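PDB 3MYF: sensor protein from Shewanella sp. W3-18-1, which probably relays phosphoryl groups through the histidine-phosphotransfer (HPt) domain of a hybrid sensor histidine kinase. Local coordinates for residues A22-M25 / L26-L30; I40-A43 / L44-D48; V68-T71 / Q72-Q76; E79-L82 / K83-T86. All blocks are in the same frame, centred on the assembly; numbering follows the deposited sequence.

Contact 1: A22-M25 / L26-L30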
ATOM      1  N   ALA A  22       9.000  -8.365  -2.973  1.00 47.91           N
ATOM      2  CA  ALA A  22       8.722  -8.724  -1.579  1.00 47.08           C
ATOM      3  C   ALA A  22       8.970  -7.561  -0.624  1.00 45.20           C
ATOM      4  O   ALA A  22       8.079  -7.190   0.138  1.00 44.90           O
ATOM      5  CB  ALA A  22       9.530  -9.929  -1.171  1.00 48.56           C
ATOM      6  N   LEU A  23      10.160  -6.961  -0.681  1.00 43.88           N
ATOM      7  CA  LEU A  23      10.454  -5.835   0.193  1.00 42.78           C
ATOM      8  C   LEU A  23       9.563  -4.638  -0.135  1.00 41.99           C
ATOM      9  O   LEU A  23       9.203  -3.876   0.760  1.00 41.84           O
ATOM     10  CB  LEU A  23      11.924  -5.432   0.120  1.00 43.68           C
ATOM     11  CG  LEU A  23      12.964  -6.314   0.818  1.00 44.96           C
ATOM     12  CD1 LEU A  23      14.336  -6.051   0.182  1.00 47.79           C
ATOM     13  CD2 LEU A  23      13.002  -6.059   2.305  1.00 47.74           C
ATOM     14  N   GLU A  24       9.206  -4.477  -1.411  1.00 49.26           N
ATOM     15  CA  GLU A  24       8.325  -3.372  -1.799  1.00 46.45           C
ATOM     16  C   GLU A  24       6.923  -3.575  -1.238  1.00 45.04           C
ATOM     17  O   GLU A  24       6.310  -2.625  -0.749  1.00 41.90           O
ATOM     18  CB  GLU A  24       8.299  -3.158  -3.318  1.00 50.51           C
ATOM     19  CG  GLU A  24       7.341  -2.061  -3.805  1.00 48.31           C
ATOM     20  CD  GLU A  24       7.529  -0.689  -3.134  1.00 43.69           C
ATOM     21  OE1 GLU A  24       8.669  -0.299  -2.798  1.00 45.78           O
ATOM     22  OE2 GLU A  24       6.525   0.020  -2.958  1.00 41.17           O
HETATM   23  N   MSE A  25       6.434  -4.813  -1.297  1.00 48.80           N
HETATM   24  CA  MSE A  25       5.147  -5.175  -0.696  1.00 51.63           C
HETATM   25  C   MSE A  25       5.152  -4.896   0.797  1.00 47.21           C
HETATM   26  O   MSE A  25       4.174  -4.397   1.341  1.00 47.13           O
HETATM   27  CB  MSE A  25       4.816  -6.653  -0.924  1.00 59.11           C
HETATM   28  CG  MSE A  25       4.965  -7.100  -2.348  1.00 68.86           C
HETATM   29 SE   MSE A  25       3.371  -7.970  -2.986  1.00 91.73          SE
HETATM   30  CE  MSE A  25       2.160  -6.487  -2.651  1.00 85.19           C
ATOM     31  N   LEU A  26       6.269  -5.207   1.452  1.00 45.22           N
ATOM     32  CA  LEU A  26       6.377  -4.982   2.886  1.00 43.81           C
ATOM     33  C   LEU A  26       6.401  -3.478   3.169  1.00 40.90           C
ATOM     34  O   LEU A  26       5.800  -3.024   4.152  1.00 41.33           O
ATOM     35  CB  LEU A  26       7.603  -5.697   3.465  1.00 45.50           C
ATOM     36  CG  LEU A  26       7.483  -7.225   3.620  1.00 48.98           C
ATOM     37  CD1 LEU A  26       8.776  -7.820   4.150  1.00 52.31           C
ATOM     38  CD2 LEU A  26       6.292  -7.643   4.496  1.00 52.50           C
ATOM     39  N   LYS A  27       7.044  -2.721   2.279  1.00 39.29           N
ATOM     40  CA  LYS A  27       7.037  -1.248   2.370  1.00 38.92           C
ATOM     41  C   LYS A  27       5.601  -0.703   2.275  1.00 38.97           C
ATOM     42  O   LYS A  27       5.208   0.146   3.081  1.00 40.33           O
ATOM     43  CB  LYS A  27       7.929  -0.605   1.306  1.00 39.65           C
ATOM     44  CG  LYS A  27       9.429  -0.595   1.623  1.00 43.36           C
ATOM     45  CD  LYS A  27      10.253  -0.111   0.446  1.00 46.93           C
ATOM     46  CE  LYS A  27      11.756  -0.077   0.786  1.00 53.78           C
ATOM     47  NZ  LYS A  27      12.614   0.268  -0.381  1.00 63.02           N
HETATM   48  N   MSE A  28       4.836  -1.216   1.307  1.00 40.37           N
HETATM   49  CA  MSE A  28       3.475  -0.742   1.056  0.50 44.56           C
HETATM   50  C   MSE A  28       2.560  -1.093   2.221  1.00 47.84           C
HETATM   51  O   MSE A  28       1.712  -0.295   2.607  1.00 51.05           O
HETATM   52  CB  MSE A  28       2.917  -1.311  -0.254  0.50 48.60           C
HETATM   53  CG  MSE A  28       3.702  -0.921  -1.516  0.50 48.16           C
HETATM   54 SE   MSE A  28       2.738  -1.354  -3.154  0.50 59.23          SE
HETATM   55  CE  MSE A  28       4.193  -1.559  -4.403  0.50 58.06           C
ATOM     56  N   LEU A  29       2.736  -2.292   2.776  1.00 26.14           N
ATOM     57  CA  LEU A  29       1.953  -2.698   3.941  1.00 26.92           C
ATOM     58  C   LEU A  29       2.236  -1.772   5.129  1.00 27.18           C
ATOM     59  O   LEU A  29       1.302  -1.241   5.726  1.00 27.57           O
ATOM     60  CB  LEU A  29       2.243  -4.157   4.304  1.00 26.58           C
ATOM     61  CG  LEU A  29       1.556  -4.740   5.538  1.00 28.50           C
ATOM     62  CD1 LEU A  29       0.052  -4.795   5.252  1.00 28.97           C
ATOM     63  CD2 LEU A  29       2.067  -6.110   5.848  1.00 27.54           C
ATOM     64  N   LEU A  30       3.512  -1.561   5.440  1.00 29.21           N
ATOM     65  CA  LEU A  30       3.925  -0.728   6.561  1.00 29.95           C
ATOM     66  C   LEU A  30       3.397   0.708   6.451  1.00 31.15           C
ATOM     67  O   LEU A  30       2.909   1.266   7.433  1.00 31.53           O
ATOM     68  CB  LEU A  30       5.454  -0.740   6.736  1.00 32.36           C
ATOM     69  CG  LEU A  30       6.036   0.155   7.845  1.00 33.41           C
ATOM     70  CD1 LEU A  30       5.588  -0.319   9.211  1.00 32.78           C
ATOM     71  CD2 LEU A  30       7.599   0.249   7.778  1.00 35.06           C
TER
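In helix 19-46, a long helix of the all-helical HPt domain, Glu24 lays its carboxylate across the side chains of the next turn, Lys27 and Met28. The Glu24 side chain leaves the helix with CG opposite the backbone N (chi1 177°) and then bends at chi2 (53°), which sets its two oxygens over different neighbours. OE1 of Glu24 meets the aliphatic chain of Lys27 at CD, 3.6 Å away, and the two side chains cross at about a right angle. The charged ends stay apart: Glu24 OE1 and Lys27 NZ are 4.7 Å from each other, so any attraction acts at a distance. The other oxygen, Glu24 OE2, lies 3.3 Å from CG of Met28, a selenomethionine modelled in two conformers, so this packing is less certain toward its tip. Met25 and Met28 face the second subunit, each packing on the other's counterpart there, while Leu26 and Leu29 turn inward among Trp8, Cys66 and Leu59. Successive i to i+4 backbone bonds hold the turn: Met28 N reaches Glu24 O at 2.9 Å, and Leu29 N reaches Met25 O, also at 2.9 Å.

Contact 2: I40-A43 / L44-D48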
ATOM      1  N   ILE A  40      -9.704   0.522  12.187  1.00 29.49           N
ATOM      2  CA  ILE A  40     -10.219  -0.639  12.940  1.00 28.45           C
ATOM      3  C   ILE A  40     -10.625  -0.220  14.357  1.00 29.79           C
ATOM      4  O   ILE A  40     -11.726  -0.554  14.821  1.00 30.61           O
ATOM      5  CB  ILE A  40      -9.197  -1.797  12.977  1.00 27.91           C
ATOM      6  CG1 ILE A  40      -8.972  -2.364  11.565  1.00 27.10           C
ATOM      7  CG2 ILE A  40      -9.626  -2.891  13.921  1.00 29.81           C
ATOM      8  CD1 ILE A  40      -7.732  -3.306  11.440  1.00 28.21           C
ATOM      9  N   GLN A  41      -9.751   0.530  15.034  1.00 29.75           N
ATOM     10  CA  GLN A  41     -10.037   0.971  16.398  1.00 32.43           C
ATOM     11  C   GLN A  41     -11.324   1.791  16.455  1.00 33.02           C
ATOM     12  O   GLN A  41     -12.125   1.631  17.375  1.00 35.12           O
ATOM     13  CB  GLN A  41      -8.908   1.830  16.948  1.00 33.65           C
ATOM     14  CG  GLN A  41      -7.641   1.084  17.321  1.00 36.03           C
ATOM     15  CD  GLN A  41      -6.468   2.022  17.555  1.00 39.28           C
ATOM     16  OE1 GLN A  41      -6.395   3.116  16.983  1.00 38.07           O
ATOM     17  NE2 GLN A  41      -5.529   1.584  18.389  1.00 43.10           N
ATOM     18  N   THR A  42     -11.496   2.678  15.475  1.00 31.66           N
ATOM     19  CA  THR A  42     -12.635   3.593  15.447  1.00 33.51           C
ATOM     20  C   THR A  42     -13.919   2.830  15.148  1.00 33.70           C
ATOM     21  O   THR A  42     -14.929   3.031  15.826  1.00 35.06           O
ATOM     22  CB  THR A  42     -12.428   4.724  14.427  1.00 34.29           C
ATOM     23  OG1 THR A  42     -11.214   5.415  14.740  1.00 35.73           O
ATOM     24  CG2 THR A  42     -13.571   5.735  14.467  1.00 38.38           C
ATOM     25  N   ALA A  43     -13.864   1.944  14.152  1.00 35.16           N
ATOM     26  CA  ALA A  43     -15.026   1.115  13.803  1.00 34.99           C
ATOM     27  C   ALA A  43     -15.479   0.222  14.970  1.00 34.56           C
ATOM     28  O   ALA A  43     -16.682   0.031  15.192  1.00 35.26           O
ATOM     29  CB  ALA A  43     -14.748   0.290  12.540  1.00 33.91           C
ATOM     30  N   LEU A  44     -14.526  -0.289  15.744  1.00 33.79           N
ATOM     31  CA  LEU A  44     -14.859  -1.087  16.931  1.00 34.14           C
ATOM     32  C   LEU A  44     -15.665  -0.272  17.972  1.00 36.03           C
ATOM     33  O   LEU A  44     -16.680  -0.745  18.501  1.00 36.97           O
ATOM     34  CB  LEU A  44     -13.598  -1.701  17.544  1.00 33.45           C
ATOM     35  CG  LEU A  44     -13.732  -2.591  18.779  1.00 33.47           C
ATOM     36  CD1 LEU A  44     -14.500  -3.878  18.424  1.00 30.65           C
ATOM     37  CD2 LEU A  44     -12.373  -2.932  19.366  1.00 33.16           C
ATOM     38  N   GLY A  45     -15.211   0.948  18.254  1.00 36.34           N
ATOM     39  CA  GLY A  45     -15.880   1.826  19.220  1.00 38.76           C
ATOM     40  C   GLY A  45     -17.230   2.290  18.716  1.00 39.47           C
ATOM     41  O   GLY A  45     -18.179   2.452  19.503  1.00 41.18           O
ATOM     42  N   GLN A  46     -17.314   2.488  17.400  1.00 37.99           N
ATOM     43  CA  GLN A  46     -18.514   3.041  16.766  1.00 40.18           C
ATOM     44  C   GLN A  46     -19.516   1.963  16.369  1.00 39.28           C
ATOM     45  O   GLN A  46     -20.635   2.284  15.966  1.00 41.04           O
ATOM     46  CB  GLN A  46     -18.156   3.843  15.512  1.00 39.66           C
ATOM     47  CG  GLN A  46     -17.412   5.141  15.763  1.00 43.50           C
ATOM     48  CD  GLN A  46     -17.778   6.204  14.743  1.00 47.59           C
ATOM     49  OE1 GLN A  46     -18.728   6.960  14.941  1.00 51.51           O
ATOM     50  NE2 GLN A  46     -17.036   6.254  13.642  1.00 47.71           N
ATOM     51  N   ASN A  47     -19.107   0.698  16.469  1.00 37.45           N
ATOM     52  CA  ASN A  47     -19.916  -0.421  15.980  1.00 36.80           C
ATOM     53  C   ASN A  47     -20.328  -0.189  14.526  1.00 37.05           C
ATOM     54  O   ASN A  47     -21.504  -0.271  14.160  1.00 38.50           O
ATOM     55  CB  ASN A  47     -21.111  -0.674  16.918  1.00 37.62           C
ATOM     56  CG  ASN A  47     -20.693  -1.364  18.206  1.00 37.10           C
ATOM     57  OD1 ASN A  47     -20.144  -2.462  18.173  1.00 33.81           O
ATOM     58  ND2 ASN A  47     -20.952  -0.723  19.349  1.00 39.49           N
ATOM     59  N   ASP A  48     -19.325   0.132  13.716  1.00 37.10           N
ATOM     60  CA  ASP A  48     -19.493   0.568  12.333  1.00 37.81           C
ATOM     61  C   ASP A  48     -19.217  -0.607  11.405  1.00 36.81           C
ATOM     62  O   ASP A  48     -18.071  -0.842  10.992  1.00 35.85           O
ATOM     63  CB  ASP A  48     -18.528   1.741  12.057  1.00 38.84           C
ATOM     64  CG  ASP A  48     -18.639   2.297  10.631  1.00 39.46           C
ATOM     65  OD1 ASP A  48     -19.292   1.655   9.777  1.00 38.91           O
ATOM     66  OD2 ASP A  48     -18.053   3.377  10.363  1.00 37.33           O
TER
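The flat carboxamide of Gln46 meets Thr42 through its amino end, NE2 lying 3.6 Å from the Thr42 methyl CG2, in the last turn of helix 19-46 of the HPt bundle. Thr42 and Gln46 run side by side and point the same way, one turn apart. With CG2 opposite its own backbone N, Thr42 turns its methyl to Gln46 and its hydroxyl OG1 back to the carbonyl of Glu38. Gln46 CG lies 3.3 Å from Thr42 O, and the backbone N of Gln46 bonds to that same oxygen at 2.9 Å, in the carbonyl plane. One residue on, the helix pattern breaks. Asn47 takes a positive phi (52°), and the chain turns so that Asp48 N bonds back five residues to Ala43 O at 3.0 Å, nearly straight at 168° and on a lone pair of the carbonyl. Asp48 then serves as N-cap of helix 49-63: its side chain caps a backbone N in the first turn of that helix, and OD2 also bonds to the Thr51 hydroxyl. Ile40, Ala43 and Leu44 pack on Met52 of helix 49-63, so the turn joins two neighbouring helices of the bundle. Across the turn the two side chains meet carbon to carbon, Ala43 CB lying 4.1 Å from Asp48 CB.

Contact 3: V68-T71 / Q72-Q76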
ATOM      1  N   VAL A  68       2.506 -12.907   6.649  1.00 29.95           N
ATOM      2  CA  VAL A  68       2.008 -12.573   7.973  1.00 29.65           C
ATOM      3  C   VAL A  68       0.897 -13.554   8.369  1.00 29.49           C
ATOM      4  O   VAL A  68      -0.308 -13.232   8.284  1.00 28.92           O
ATOM      5  CB  VAL A  68       1.555 -11.076   8.074  1.00 28.70           C
ATOM      6  CG1 VAL A  68       2.772 -10.148   8.190  1.00 29.10           C
ATOM      7  CG2 VAL A  68       0.707 -10.682   6.873  1.00 28.65           C
ATOM      8  N   PRO A  69       1.293 -14.766   8.804  1.00 31.09           N
ATOM      9  CA  PRO A  69       0.297 -15.832   8.941  1.00 31.86           C
ATOM     10  C   PRO A  69      -0.845 -15.537   9.922  1.00 31.11           C
ATOM     11  O   PRO A  69      -1.989 -15.851   9.619  1.00 31.72           O
ATOM     12  CB  PRO A  69       1.124 -17.043   9.411  1.00 34.41           C
ATOM     13  CG  PRO A  69       2.519 -16.745   8.894  1.00 35.14           C
ATOM     14  CD  PRO A  69       2.661 -15.258   9.070  1.00 31.89           C
ATOM     15  N   THR A  70      -0.531 -14.955  11.080  1.00 30.52           N
ATOM     16  CA  THR A  70      -1.549 -14.690  12.104  1.00 29.62           C
ATOM     17  C   THR A  70      -2.515 -13.612  11.634  1.00 28.46           C
ATOM     18  O   THR A  70      -3.742 -13.777  11.772  1.00 28.86           O
ATOM     19  CB  THR A  70      -0.920 -14.366  13.484  1.00 29.93           C
ATOM     20  OG1 THR A  70      -0.182 -15.508  13.935  1.00 30.86           O
ATOM     21  CG2 THR A  70      -1.992 -14.032  14.534  1.00 30.91           C
ATOM     22  N   THR A  71      -1.966 -12.550  11.039  1.00 27.38           N
ATOM     23  CA  THR A  71      -2.770 -11.497  10.414  1.00 26.34           C
ATOM     24  C   THR A  71      -3.718 -12.089   9.382  1.00 27.64           C
ATOM     25  O   THR A  71      -4.917 -11.761   9.372  1.00 27.38           O
ATOM     26  CB  THR A  71      -1.876 -10.426   9.760  1.00 26.02           C
ATOM     27  OG1 THR A  71      -1.052  -9.796  10.755  1.00 26.27           O
ATOM     28  CG2 THR A  71      -2.690  -9.367   9.075  1.00 25.90           C
ATOM     29  N   GLN A  72      -3.182 -12.945   8.512  1.00 29.57           N
ATOM     30  CA  GLN A  72      -3.963 -13.539   7.444  1.00 30.36           C
ATOM     31  C   GLN A  72      -5.155 -14.317   7.996  1.00 28.83           C
ATOM     32  O   GLN A  72      -6.275 -14.152   7.510  1.00 28.72           O
ATOM     33  CB  GLN A  72      -3.108 -14.447   6.552  1.00 32.69           C
ATOM     34  CG  GLN A  72      -3.876 -15.014   5.355  1.00 35.60           C
ATOM     35  CD  GLN A  72      -3.114 -16.098   4.607  1.00 42.19           C
ATOM     36  OE1 GLN A  72      -2.527 -17.000   5.210  1.00 44.01           O
ATOM     37  NE2 GLN A  72      -3.142 -16.027   3.283  1.00 43.02           N
ATOM     38  N   ARG A  73      -4.896 -15.141   9.015  1.00 27.80           N
ATOM     39  CA  ARG A  73      -5.919 -15.971   9.629  0.50 26.98           C
ATOM     40  C   ARG A  73      -6.991 -15.111  10.284  1.00 26.60           C
ATOM     41  O   ARG A  73      -8.198 -15.326  10.083  1.00 26.49           O
ATOM     42  CB  ARG A  73      -5.298 -16.891  10.677  0.50 27.62           C
ATOM     43  CG  ARG A  73      -6.332 -17.629  11.531  0.50 27.20           C
ATOM     44  CD  ARG A  73      -5.676 -18.625  12.431  0.50 29.13           C
ATOM     45  NE  ARG A  73      -4.909 -18.001  13.502  0.50 30.25           N
ATOM     46  CZ  ARG A  73      -5.438 -17.497  14.612  0.50 29.16           C
ATOM     47  NH1 ARG A  73      -4.650 -16.973  15.538  0.50 30.06           N
ATOM     48  NH2 ARG A  73      -6.752 -17.502  14.792  0.50 28.16           N
ATOM     49  N   LEU A  74      -6.543 -14.147  11.082  1.00 25.56           N
ATOM     50  CA  LEU A  74      -7.476 -13.275  11.812  1.00 26.26           C
ATOM     51  C   LEU A  74      -8.348 -12.492  10.839  1.00 26.89           C
ATOM     52  O   LEU A  74      -9.575 -12.398  11.045  1.00 28.08           O
ATOM     53  CB  LEU A  74      -6.719 -12.356  12.785  1.00 25.92           C
ATOM     54  CG  LEU A  74      -6.114 -13.088  14.020  1.00 28.15           C
ATOM     55  CD1 LEU A  74      -5.286 -12.136  14.849  1.00 29.09           C
ATOM     56  CD2 LEU A  74      -7.163 -13.761  14.930  1.00 30.37           C
ATOM     57  N   CYS A  75      -7.741 -11.968   9.768  1.00 26.03           N
ATOM     58  CA  CYS A  75      -8.513 -11.247   8.735  1.00 28.07           C
ATOM     59  C   CYS A  75      -9.519 -12.169   8.051  1.00 28.75           C
ATOM     60  O   CYS A  75     -10.641 -11.759   7.789  1.00 29.35           O
ATOM     61  CB  CYS A  75      -7.613 -10.567   7.699  1.00 29.02           C
ATOM     62  SG  CYS A  75      -6.766  -9.115   8.326  1.00 31.41           S
ATOM     63  N   GLN A  76      -9.122 -13.417   7.796  1.00 28.35           N
ATOM     64  CA  GLN A  76     -10.033 -14.388   7.192  1.00 30.25           C
ATOM     65  C   GLN A  76     -11.268 -14.645   8.086  1.00 29.45           C
ATOM     66  O   GLN A  76     -12.391 -14.588   7.590  1.00 30.67           O
ATOM     67  CB  GLN A  76      -9.312 -15.701   6.862  1.00 30.31           C
ATOM     68  CG  GLN A  76     -10.067 -16.633   5.909  1.00 36.11           C
ATOM     69  CD  GLN A  76     -11.203 -17.411   6.568  1.00 37.98           C
ATOM     70  OE1 GLN A  76     -11.141 -17.776   7.756  1.00 36.15           O
ATOM     71  NE2 GLN A  76     -12.252 -17.684   5.787  1.00 42.04           N
TER
HETATM   72  O   HOH W   1      -2.996 -17.861   7.834  1.00 42.82           O
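Thr70 and Leu74 lie side by side one turn apart, pointing the same way, and their methyls meet where Thr70 CG2 comes 3.8 Å from Leu74 CD1. Thr70 places CG2 opposite its backbone N (OG1 torsion -63°), which turns the methyl forward along the helix toward Leu74 and sends OG1 to the carbonyl of His4 in the N-terminal arm. Leu74 leans back to complete the pair: its CG rests 3.3 Å from Thr70 O, the oxygen that also accepts the Leu74 N-H at 2.9 Å. Arg73 runs alongside Thr70 in the same direction, and its NH1 is 4.1 Å from Thr70 CG2, a loose, oblique contact. One face of the Arg73 guanidinium is turned to Leu74, whose CG stands 4.2 Å above the plane, offset toward the rim. Arg73 NH2 forms a salt bridge with Glu77; two conformers are modelled, so the exact position of the group is less firm. All this belongs to the first turns of helix 69-83 in the HPt helical bundle, with Val68 at the N-cap position and Pro69 as first helical residue. Thr71 and Cys75 form the inward pair, near Val105 and Leu59 of the neighbouring helices. Cys75 swings SG beside its own backbone N, which tucks the sulfur over the preceding turn, 3.4 Å from Thr71 O. A water donates to Gln72 OE1 at 2.8 Å and to Pro69 O at 2.9 Å, spanning side chain and backbone in the opening turn.

Contact 4: E79-L82 / K83-T86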
ATOM      1  N   GLU A  79     -13.338 -11.196   8.364  1.00 28.69           N
ATOM      2  CA  GLU A  79     -14.016 -10.928   7.094  1.00 29.67           C
ATOM      3  C   GLU A  79     -15.164 -11.887   6.818  1.00 29.94           C
ATOM      4  O   GLU A  79     -16.259 -11.428   6.513  1.00 30.92           O
ATOM      5  CB  GLU A  79     -13.055 -10.909   5.894  1.00 30.71           C
ATOM      6  CG  GLU A  79     -13.746 -10.545   4.577  1.00 31.82           C
ATOM      7  CD  GLU A  79     -12.801 -10.186   3.452  1.00 33.68           C
ATOM      8  OE1 GLU A  79     -11.564 -10.274   3.627  1.00 32.78           O
ATOM      9  OE2 GLU A  79     -13.309  -9.785   2.385  1.00 35.66           O
ATOM     10  N   SER A  80     -14.922 -13.198   6.902  1.00 30.33           N
ATOM     11  CA  SER A  80     -15.974 -14.197   6.683  0.50 31.45           C
ATOM     12  C   SER A  80     -17.155 -13.938   7.610  1.00 31.13           C
ATOM     13  O   SER A  80     -18.298 -13.894   7.181  1.00 32.41           O
ATOM     14  CB  SER A  80     -15.448 -15.630   6.900  0.50 32.29           C
ATOM     15  OG  SER A  80     -14.360 -15.912   6.044  0.50 33.45           O
ATOM     16  N   ALA A  81     -16.870 -13.757   8.901  1.00 31.34           N
ATOM     17  CA  ALA A  81     -17.941 -13.465   9.880  1.00 31.32           C
ATOM     18  C   ALA A  81     -18.745 -12.191   9.550  1.00 31.73           C
ATOM     19  O   ALA A  81     -19.977 -12.203   9.572  1.00 32.98           O
ATOM     20  CB  ALA A  81     -17.378 -13.410  11.308  1.00 32.54           C
ATOM     21  N   LEU A  82     -18.064 -11.104   9.211  1.00 31.19           N
ATOM     22  CA  LEU A  82     -18.747  -9.856   8.827  1.00 32.70           C
ATOM     23  C   LEU A  82     -19.613 -10.055   7.591  1.00 34.18           C
ATOM     24  O   LEU A  82     -20.693  -9.470   7.484  1.00 35.55           O
ATOM     25  CB  LEU A  82     -17.745  -8.724   8.591  1.00 32.36           C
ATOM     26  CG  LEU A  82     -17.060  -8.160   9.836  1.00 32.40           C
ATOM     27  CD1 LEU A  82     -15.888  -7.264   9.409  1.00 29.95           C
ATOM     28  CD2 LEU A  82     -18.072  -7.396  10.716  1.00 31.61           C
ATOM     29  N   LYS A  83     -19.136 -10.884   6.661  1.00 36.08           N
ATOM     30  CA  LYS A  83     -19.878 -11.156   5.430  1.00 37.14           C
ATOM     31  C   LYS A  83     -21.140 -11.963   5.731  1.00 36.03           C
ATOM     32  O   LYS A  83     -22.091 -11.915   4.952  1.00 36.99           O
ATOM     33  CB  LYS A  83     -19.017 -11.873   4.377  1.00 39.56           C
ATOM     34  CG  LYS A  83     -17.939 -10.990   3.728  1.00 44.04           C
ATOM     35  CD  LYS A  83     -17.422 -11.536   2.378  1.00 48.45           C
ATOM     36  CE  LYS A  83     -16.715 -12.892   2.506  1.00 50.22           C
ATOM     37  NZ  LYS A  83     -15.863 -13.219   1.317  1.00 56.08           N
ATOM     38  N   ARG A  84     -21.139 -12.681   6.863  1.00 34.63           N
ATOM     39  CA  ARG A  84     -22.335 -13.380   7.377  1.00 34.66           C
ATOM     40  C   ARG A  84     -23.211 -12.488   8.272  1.00 33.76           C
ATOM     41  O   ARG A  84     -24.216 -12.940   8.817  1.00 34.04           O
ATOM     42  CB  ARG A  84     -21.931 -14.641   8.166  1.00 36.01           C
ATOM     43  CG  ARG A  84     -21.064 -15.626   7.394  1.00 39.25           C
ATOM     44  CD  ARG A  84     -20.878 -16.966   8.136  1.00 43.73           C
ATOM     45  NE  ARG A  84     -20.184 -16.854   9.428  1.00 45.05           N
ATOM     46  CZ  ARG A  84     -18.868 -16.997   9.609  1.00 47.32           C
ATOM     47  NH1 ARG A  84     -18.351 -16.891  10.827  1.00 48.08           N
ATOM     48  NH2 ARG A  84     -18.065 -17.243   8.582  1.00 48.42           N
ATOM     49  N   GLN A  85     -22.814 -11.229   8.426  1.00 32.58           N
ATOM     50  CA  GLN A  85     -23.544 -10.255   9.247  1.00 33.05           C
ATOM     51  C   GLN A  85     -23.498 -10.512  10.746  1.00 33.10           C
ATOM     52  O   GLN A  85     -24.416 -10.125  11.485  1.00 34.50           O
ATOM     53  CB  GLN A  85     -24.989 -10.040   8.761  1.00 34.70           C
ATOM     54  CG  GLN A  85     -25.094  -9.289   7.436  1.00 36.85           C
ATOM     55  CD  GLN A  85     -24.515  -7.863   7.478  1.00 40.16           C
ATOM     56  OE1 GLN A  85     -24.412  -7.200   6.444  1.00 43.92           O
ATOM     57  NE2 GLN A  85     -24.142  -7.392   8.667  1.00 37.86           N
ATOM     58  N   THR A  86     -22.418 -11.129  11.222  1.00 33.35           N
ATOM     59  CA  THR A  86     -22.204 -11.082  12.661  1.00 33.51           C
ATOM     60  C   THR A  86     -21.781  -9.669  12.994  1.00 32.02           C
ATOM     61  O   THR A  86     -20.906  -9.107  12.319  1.00 31.70           O
ATOM     62  CB  THR A  86     -21.334 -12.235  13.288  1.00 35.18           C
ATOM     63  OG1 THR A  86     -20.285 -11.693  14.091  1.00 35.73           O
ATOM     64  CG2 THR A  86     -20.793 -13.185  12.267  1.00 35.66           C
TER
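Two torsions fold Arg84 back onto Ala81: chi1 of -56° sets its CG beside the backbone N, and a bend at chi3 (-63°) lays the guanidinium over the turn it has just left. There one face of the flat group covers the backbone, with Ala81 CA 3.5 Å from its plane and over its centre, while NH1 lies 3.6 Å from Ala81 CB. The packing sits on a Schellman motif that ends helix 69-83. Gln85 is the residue with positive phi, and two bonds run back into the last turn: Thr86 N to Ala81 O at 3.1 Å, and Gln85 N to Leu82 O at 2.9 Å. Neither donor comes in on a lone pair; both approach from above the carbonyl plane, Gln85 N most steeply. Ala81 O is gripped further by a weak bond from Arg84 N, and Arg84 N also bonds to Ser80 O. The Thr86 chi1 of 128° is not staggered and puts CG2 3.0 Å from Ala81 O, so the placement of this methyl is doubtful. On the bundle side, Leu82 packs on Met52 and Gln49 of helix 49-63 and on Leu91, while Glu79 OE1 is hydrogen-bonded to His60 ND1. Glu79 also packs on His57, probably the phosphorylated residue, as the first histidine of the HPt-type sequence His-Lys-Leu-His-Gly. Lys83 lies outside, its CG 3.3 Å from Glu79 O. Deeper in, Leu82 CD2 approaches Thr86 O at 3.7 Å, the oxygen that also receives a bond from Gln49 NE2.

Contacts 1 and 2 lie on helix 19-46, their centres about 26 Å apart on opposite sides of the chain's centre: contact 1 faces the second subunit, contact 2 ends the helix. Contacts 3 and 4 begin and end helix 69-83, about 15 Å apart between centres. Contact 2 is about 15 Å from contact 4, centre to centre; both contacts pack on Met52 of helix 49-63, contact 4 through Leu82. His57 on helix 49-63 is probably the phosphorylated histidine of this HPt domain, and with His60 it lies beside Glu79 of contact 4. Contacts 1 and 3 come within about 5 Å at their nearest atoms, without touching.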